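Local coordinates for dITP/XTP pyrophosphatase (Mycobacteroides abscessus, PDB 6WWD) that hydrolyses non-canonical purine nucleoside triphosphates such as XTP, dITP and ITP to their monophosphates and diphosphate, probably cleansing the nucleotide pool as a magnesium-dependent homodimer, at the interface of chains A and B. Residues are numbered along the deposited sequence; one frame, centred on the assembly and turned at random. Chains: chain A/B, dITP/XTP pyrophosphatase.

The interface of chains A and B. Residues chain A 50, 54, 58, 134-135; chain B 140, 142, 164.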
loop_
_atom_site.group_PDB
_atom_site.type_symbol
_atom_site.label_atom_id
_atom_site.label_comp_id
_atom_site.label_asym_id
_atom_site.label_seq_id
_atom_site.Cartn_x
_atom_site.Cartn_y
_atom_site.Cartn_z
ATOM N N GLU A 50 8.989 -5.488 -8.048
ATOM C CA GLU A 50 9.554 -4.380 -8.814
ATOM C C GLU A 50 10.701 -3.713 -8.063
ATOM O O GLU A 50 11.764 -3.474 -8.642
ATOM C CB GLU A 50 8.474 -3.346 -9.148
ATOM C CG GLU A 50 7.444 -3.843 -10.159
ATOM C CD GLU A 50 6.478 -2.740 -10.604
ATOM O OE1 GLU A 50 6.609 -1.603 -10.097
ATOM O OE2 GLU A 50 5.610 -3.007 -11.471
ATOM N N LEU A 54 14.780 -3.749 -9.109
ATOM C CA LEU A 54 15.554 -2.515 -9.275
ATOM C C LEU A 54 16.799 -2.498 -8.376
ATOM O O LEU A 54 17.876 -2.043 -8.790
ATOM C CB LEU A 54 14.667 -1.304 -8.976
ATOM C CG LEU A 54 13.814 -0.836 -10.161
ATOM C CD1 LEU A 54 12.754 0.137 -9.674
ATOM C CD2 LEU A 54 14.677 -0.193 -11.236
ATOM N N ARG A 58 20.478 -2.049 -9.930
ATOM C CA ARG A 58 21.356 -0.964 -9.488
ATOM C C ARG A 58 22.705 -1.505 -9.022
ATOM O O ARG A 58 23.766 -0.922 -9.322
ATOM C CB ARG A 58 20.713 -0.173 -8.344
ATOM C CG ARG A 58 19.491 0.643 -8.711
ATOM C CD ARG A 58 19.010 1.494 -7.532
ATOM N NE ARG A 58 17.709 2.067 -7.844
ATOM C CZ ARG A 58 16.581 1.801 -7.192
ATOM N NH1 ARG A 58 16.580 0.978 -6.144
ATOM N NH2 ARG A 58 15.452 2.374 -7.588
ATOM N N GLU A 134 16.329 4.410 -14.928
ATOM C CA GLU A 134 15.704 3.233 -14.317
ATOM C C GLU A 134 14.332 2.980 -14.924
ATOM O O GLU A 134 13.464 3.861 -14.905
ATOM C CB GLU A 134 15.536 3.385 -12.800
ATOM C CG GLU A 134 16.806 3.707 -12.042
ATOM C CD GLU A 134 16.600 3.735 -10.536
ATOM O OE1 GLU A 134 15.433 3.682 -10.090
ATOM O OE2 GLU A 134 17.607 3.782 -9.797
ATOM N N VAL A 135 14.131 1.764 -15.424
ATOM C CA VAL A 135 12.840 1.296 -15.908
ATOM C C VAL A 135 12.592 -0.069 -15.291
ATOM O O VAL A 135 13.489 -0.919 -15.260
ATOM C CB VAL A 135 12.793 1.192 -17.448
ATOM C CG1 VAL A 135 11.424 0.675 -17.903
ATOM C CG2 VAL A 135 13.090 2.540 -18.094
ATOM N N ARG B 140 7.205 1.129 -15.457
ATOM C CA ARG B 140 7.448 2.334 -14.661
ATOM C C ARG B 140 8.775 2.950 -15.066
ATOM O O ARG B 140 9.806 2.272 -15.025
ATOM C CB ARG B 140 7.498 2.034 -13.157
ATOM C CG ARG B 140 6.198 1.548 -12.631
ATOM C CD ARG B 140 6.121 1.521 -11.096
ATOM N NE ARG B 140 4.773 1.083 -10.776
ATOM C CZ ARG B 140 3.875 1.797 -10.117
ATOM N NH1 ARG B 140 4.185 2.999 -9.620
ATOM N NH2 ARG B 140 2.670 1.273 -9.927
ATOM N N LYS B 142 11.323 5.541 -13.826
ATOM C CA LYS B 142 11.562 6.191 -12.541
ATOM C C LYS B 142 12.163 7.579 -12.736
ATOM O O LYS B 142 12.997 7.802 -13.625
ATOM C CB LYS B 142 12.480 5.338 -11.661
ATOM C CG LYS B 142 11.937 3.923 -11.392
ATOM C CD LYS B 142 10.589 4.018 -10.671
ATOM C CE LYS B 142 10.415 2.951 -9.597
ATOM N NZ LYS B 142 10.605 3.535 -8.244
ATOM N N ARG B 164 15.161 9.763 -13.774
ATOM C CA ARG B 164 16.360 9.397 -13.037
ATOM C C ARG B 164 17.518 9.195 -14.011
ATOM O O ARG B 164 17.333 8.710 -15.129
ATOM C CB ARG B 164 16.100 8.138 -12.206
ATOM C CG ARG B 164 16.682 8.215 -10.804
ATOM C CD ARG B 164 16.017 7.252 -9.850
ATOM N NE ARG B 164 14.742 7.765 -9.353
ATOM C CZ ARG B 164 13.873 7.035 -8.649
ATOM N NH1 ARG B 164 14.163 5.762 -8.377
ATOM N NH2 ARG B 164 12.705 7.560 -8.250
HETATM O O HOH W 1 15.038 6.820 -15.214
#
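A:Glu134 and B:Lys142 join two subunits strand to strand, in an interface that probably belongs to the homodimer of this HAM1-family enzyme. B:Lys142 N donates to A:Glu134 O at 2.9 Å. Water 1 bonds A:Glu134 N, B:Lys142 O and B:Arg164 O, so it extends the backbone link.

The A:Glu134 carboxylate is shared by two arginines. A:Arg58, of the same chain, grips it side-on. Its NE makes a hydrogen bond of 2.6 Å to A:Glu134 OE2, and its NH2 one of 2.8 Å to A:Glu134 OE1. The extended A:Glu134 chain (chi2 -175°) carries the carboxylate to the edge of that guanidinium. From chain B, B:Arg164 NH1 makes a salt bridge and hydrogen bond of 3.0 Å to A:Glu134 OE1. It comes from above the carboxylate plane, on the face opposite A:Arg58 NH2, and this bond is bent (131° at H). The B:Arg164 and carboxylate planes stand 75° apart. The shared carboxylate probably offsets the charge of both arginines. B:Lys142 CB packs over the centre of the B:Arg164 guanidinium and probably helps to steady it.

Further along, B:Lys142 CE touches A:Leu54 CD1 at 3.7 Å. B:Arg140 crosses A:Glu50 at about a right angle, its NE making a longer salt bridge of 3.3 Å to A:Glu50 OE1.

Helix 49-64 of chain A thus faces strand 134-145 of chain B, beside the start of strand 134-145 of chain A. B:Arg164 comes from a loop of chain B. The patch centre is about 12 Å from A:Asp72, the predicted proton acceptor.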